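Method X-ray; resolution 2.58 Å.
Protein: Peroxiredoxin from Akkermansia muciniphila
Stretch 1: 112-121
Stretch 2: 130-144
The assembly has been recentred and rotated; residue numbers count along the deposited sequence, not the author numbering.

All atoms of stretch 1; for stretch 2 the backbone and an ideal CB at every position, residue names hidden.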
# COMPACT_ATOMS: atom_id res chain seq x y z
N ASP B 112 24.52 11.71 11.71
CA ASP B 112 24.55 12.48 10.47
C ASP B 112 25.91 12.41 9.79
O ASP B 112 25.99 12.44 8.56
CB ASP B 112 24.19 13.94 10.77
CG ASP B 112 22.71 14.11 11.07
OD1 ASP B 112 21.96 13.13 10.88
OD2 ASP B 112 22.32 15.21 11.53
N TYR B 113 26.99 12.28 10.56
CA TYR B 113 28.32 12.20 9.99
C TYR B 113 28.77 10.77 9.70
O TYR B 113 29.89 10.57 9.21
CB TYR B 113 29.32 12.91 10.91
CG TYR B 113 29.28 14.41 10.76
CD1 TYR B 113 28.27 15.17 11.36
CD2 TYR B 113 30.23 15.08 10.00
CE1 TYR B 113 28.23 16.54 11.21
CE2 TYR B 113 30.20 16.45 9.85
CZ TYR B 113 29.20 17.18 10.46
OH TYR B 113 29.17 18.55 10.30
N GLY B 114 27.92 9.78 9.98
CA GLY B 114 28.24 8.40 9.65
C GLY B 114 29.33 7.77 10.50
O GLY B 114 30.03 6.87 10.02
N VAL B 115 29.48 8.21 11.74
CA VAL B 115 30.51 7.71 12.64
C VAL B 115 29.93 7.00 13.86
O VAL B 115 30.69 6.56 14.72
CB VAL B 115 31.46 8.83 13.10
CG1 VAL B 115 32.13 9.49 11.90
CG2 VAL B 115 30.69 9.85 13.93
N LEU B 116 28.61 6.88 13.95
CA LEU B 116 27.99 6.26 15.12
C LEU B 116 28.13 4.74 15.02
O LEU B 116 27.73 4.14 14.02
CB LEU B 116 26.53 6.65 15.22
CG LEU B 116 25.86 6.30 16.54
CD1 LEU B 116 26.59 6.99 17.68
CD2 LEU B 116 24.41 6.72 16.50
N ALA B 117 28.72 4.13 16.05
CA ALA B 117 28.84 2.69 16.12
C ALA B 117 27.51 2.05 16.53
O ALA B 117 26.52 2.74 16.83
CB ALA B 117 29.95 2.29 17.08
N GLY B 118 27.49 0.73 16.57
CA GLY B 118 26.33 -0.02 17.01
C GLY B 118 25.37 -0.38 15.88
O GLY B 118 25.45 0.12 14.75
N ASP B 119 24.46 -1.29 16.21
CA ASP B 119 23.46 -1.80 15.29
C ASP B 119 22.11 -1.78 15.98
O ASP B 119 21.98 -2.24 17.12
CB ASP B 119 23.81 -3.23 14.85
CG ASP B 119 22.76 -3.83 13.92
OD1 ASP B 119 21.98 -3.08 13.31
OD2 ASP B 119 22.72 -5.08 13.83
N GLU B 120 21.09 -1.26 15.29
CA GLU B 120 19.75 -1.16 15.83
C GLU B 120 18.83 -2.18 15.16
O GLU B 120 18.97 -2.47 13.97
CB GLU B 120 19.17 0.24 15.65
CG GLU B 120 19.80 1.29 16.51
CD GLU B 120 18.96 2.53 16.57
OE1 GLU B 120 17.86 2.52 15.99
OE2 GLU B 120 19.41 3.53 17.18
N GLU B 121 17.91 -2.73 15.95
CA GLU B 121 16.90 -3.65 15.45
C GLU B 121 15.58 -3.35 16.14
O GLU B 121 15.54 -2.72 17.20
CB GLU B 121 17.28 -5.12 15.70
CG GLU B 121 18.66 -5.52 15.21
CD GLU B 121 18.99 -6.96 15.56
OE1 GLU B 121 18.04 -7.76 15.74
OE2 GLU B 121 20.19 -7.29 15.66
N UNK B 130 19.38 -2.68 20.47
CA UNK B 130 20.63 -2.12 19.99
C UNK B 130 21.73 -3.13 20.29
O UNK B 130 21.91 -3.52 21.45
CB UNK B 130 20.92 -0.76 20.63
N UNK B 131 22.46 -3.54 19.27
CA UNK B 131 23.64 -4.37 19.45
C UNK B 131 24.85 -3.46 19.51
O UNK B 131 25.04 -2.60 18.64
CB UNK B 131 23.78 -5.40 18.33
N UNK B 132 25.65 -3.62 20.54
CA UNK B 132 26.79 -2.76 20.73
C UNK B 132 26.42 -1.46 21.40
O UNK B 132 25.33 -1.28 21.95
CB UNK B 132 27.47 -2.48 19.39
N UNK B 133 27.37 -0.53 21.36
CA UNK B 133 27.22 0.77 21.99
C UNK B 133 27.04 1.83 20.91
O UNK B 133 27.80 1.86 19.93
CB UNK B 133 28.42 1.09 22.88
N UNK B 134 26.05 2.70 21.09
CA UNK B 134 25.85 3.83 20.19
C UNK B 134 26.79 4.95 20.64
O UNK B 134 26.39 5.93 21.28
CB UNK B 134 24.39 4.29 20.19
N UNK B 135 28.07 4.78 20.31
CA UNK B 135 29.11 5.77 20.55
C UNK B 135 29.85 6.00 19.24
O UNK B 135 29.76 5.20 18.30
CB UNK B 135 30.07 5.32 21.66
N UNK B 136 30.57 7.11 19.17
CA UNK B 136 31.24 7.51 17.94
C UNK B 136 32.59 6.82 17.78
O UNK B 136 33.36 6.70 18.74
CB UNK B 136 31.42 9.03 17.91
N UNK B 137 32.87 6.37 16.56
CA UNK B 137 34.20 5.92 16.20
C UNK B 137 35.13 7.12 16.04
O UNK B 137 34.71 8.28 16.07
CB UNK B 137 34.16 5.09 14.91
N UNK B 138 36.43 6.84 15.86
CA UNK B 138 37.43 7.89 15.74
C UNK B 138 37.35 8.49 14.34
O UNK B 138 38.07 8.11 13.41
CB UNK B 138 38.83 7.35 16.03
N UNK B 139 36.43 9.43 14.19
CA UNK B 139 36.10 10.00 12.88
C UNK B 139 36.69 11.39 12.73
O UNK B 139 36.67 12.18 13.67
CB UNK B 139 34.58 10.05 12.68
N UNK B 140 37.18 11.71 11.53
CA UNK B 140 37.77 13.03 11.33
C UNK B 140 37.34 13.58 9.98
O UNK B 140 37.31 12.85 8.98
CB UNK B 140 39.30 12.97 11.43
N UNK B 141 36.98 14.86 9.96
CA UNK B 141 36.49 15.53 8.76
C UNK B 141 37.19 16.86 8.57
O UNK B 141 37.37 17.62 9.53
CB UNK B 141 34.98 15.74 8.83
N UNK B 142 37.59 17.12 7.33
CA UNK B 142 38.09 18.43 6.91
C UNK B 142 36.96 19.16 6.18
O UNK B 142 36.44 18.66 5.17
CB UNK B 142 39.33 18.29 6.02
N UNK B 143 36.58 20.32 6.69
CA UNK B 143 35.48 21.12 6.16
C UNK B 143 36.06 22.45 5.69
O UNK B 143 36.74 23.14 6.46
CB UNK B 143 34.38 21.33 7.21
N UNK B 144 35.80 22.82 4.43
CA UNK B 144 36.37 24.06 3.92
C UNK B 144 35.51 25.25 4.35
O UNK B 144 34.52 25.11 5.08
CB UNK B 144 36.49 24.01 2.40

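Position 130 pairs antiparallel with Glu120, its CB on the same sheet face as that side chain and 4.7 Å from Glu120 CG. A beta-branched or other extended residue would suit; it is Val130, whose CG2 packs 3.9 Å from Glu120 CG.

Position 131 is bonded through its backbone in both directions: N to Asp119 O at 2.6 Å, and Asp119 N to the O of 131 at 2.8 Å. Its CB shares a face with Asp119 and lies 4.9 Å from Glu121 OE2, so a donor is favoured. Asn131 answers, its ND2 giving a very short hydrogen bond to Glu121 OE2 at 2.5 Å, although the glutamate is poorly ordered.

At 132, phi/psi of 83/-168 would jam a CB against the preceding carbonyl O. Glycine is called for, and Gly132 is found.

The CB of 133 points away, leaving the choice to other surroundings; Glu133 has its carboxylate hydrogen-bonded elsewhere in the structure.

Position 134 points sideways, its CB 4.3 Å from both Leu116 CD1 and Ala117 O. A medium or large apolar chain would fill the space, and Leu134 sends CD2 to 3.3 Å from Ala117 O. The fit relies on Gly118, where an ideal CB would clash with Leu134 CD2.

Position 135 contributes mainly its backbone, its O accepting from Ala117 N at 2.7 Å. The CB points away, so stretch 1 hardly constrains it; Ile135 occupies it.

Position 136 bridges with Leu116, its CB sideways. Several small or apolar residues could serve; Ala136 rests its CB 4.1 Å from Val115 CG2.

At 137 the N donates to Val115 O at 2.9 Å, nearly straight at 170°. The sideways CB leaves a long or flat apolar chain able to reach Ala117, and Tyr137 does so, CE2 to Ala117 CB 3.5 Å.

Position 138 points away, and Arg138 bonds elsewhere.

Position 139 points toward stretch 1, where an ideal CB would clash with Val115 CG1. Only glycine fits this arrangement: Gly139.

Position 140 turns away again: Leu140.

Position 141 points toward Tyr113, inviting a large apolar or aromatic chain. Phe141 offers a ring face to the edge of Tyr113, while Val115 CG1 sits at the edge of the phenylalanine ring, 3.7 Å from Phe141 CZ.

Position 142 is out of reach, so stretch 1 sets no preference; it is Leu142. Position 143 points toward stretch 1 at longer range, suiting an extended apolar chain; Ile143 CD1 comes 4.5 Å from Tyr113 OH. Position 144 is again out of reach: Asp144.

Stretch 2 (130-144) VNGELIAYRGLFLID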
# COMPACT_ATOMS: atom_id res chain seq x y z
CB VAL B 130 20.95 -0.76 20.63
CG1 VAL B 130 22.35 -0.30 20.24
CG2 VAL B 130 19.91 0.27 20.23
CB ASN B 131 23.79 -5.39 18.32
CG ASN B 131 22.62 -6.36 18.25
OD1 ASN B 131 22.25 -6.97 19.26
ND2 ASN B 131 22.05 -6.52 17.06
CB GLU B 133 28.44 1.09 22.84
CG GLU B 133 28.52 0.31 24.13
CD GLU B 133 29.75 0.66 24.93
OE1 GLU B 133 30.87 0.42 24.43
OE2 GLU B 133 29.61 1.19 26.04
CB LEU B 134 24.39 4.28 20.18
CG LEU B 134 23.36 3.23 19.73
CD1 LEU B 134 21.95 3.76 19.94
CD2 LEU B 134 23.57 2.83 18.27
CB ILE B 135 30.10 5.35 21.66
CG1 ILE B 135 30.78 4.03 21.30
CG2 ILE B 135 29.39 5.23 23.00
CD1 ILE B 135 31.67 3.51 22.41
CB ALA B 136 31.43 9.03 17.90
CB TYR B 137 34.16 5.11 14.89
CG TYR B 137 33.83 3.64 15.05
CD1 TYR B 137 34.70 2.78 15.71
CD2 TYR B 137 32.66 3.11 14.51
CE1 TYR B 137 34.40 1.43 15.85
CE2 TYR B 137 32.36 1.76 14.64
CZ TYR B 137 33.23 0.93 15.31
OH TYR B 137 32.94 -0.41 15.44
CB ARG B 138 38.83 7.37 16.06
CG ARG B 138 38.91 6.88 17.48
CD ARG B 138 40.31 6.57 17.95
NE ARG B 138 40.22 5.79 19.18
CZ ARG B 138 39.93 6.29 20.37
NH1 ARG B 138 39.74 7.59 20.53
NH2 ARG B 138 39.84 5.47 21.42
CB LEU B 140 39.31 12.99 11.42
CG LEU B 140 40.02 14.34 11.26
CD1 LEU B 140 41.19 14.47 12.23
CD2 LEU B 140 40.49 14.55 9.82
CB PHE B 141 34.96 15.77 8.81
CG PHE B 141 34.16 14.52 9.03
CD1 PHE B 141 34.01 13.99 10.30
CD2 PHE B 141 33.59 13.87 7.96
CE1 PHE B 141 33.29 12.84 10.50
CE2 PHE B 141 32.86 12.71 8.15
CZ PHE B 141 32.71 12.20 9.42
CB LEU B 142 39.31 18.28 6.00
CG LEU B 142 39.83 19.61 5.46
CD1 LEU B 142 40.14 20.56 6.62
CD2 LEU B 142 41.05 19.41 4.57
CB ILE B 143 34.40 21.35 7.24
CG1 ILE B 143 33.94 20.01 7.82
CG2 ILE B 143 33.23 22.11 6.67
CD1 ILE B 143 33.18 20.15 9.12
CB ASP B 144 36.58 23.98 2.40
CG ASP B 144 35.28 23.96 1.58
OD1 ASP B 144 34.21 24.37 2.08
OD2 ASP B 144 35.34 23.51 0.41
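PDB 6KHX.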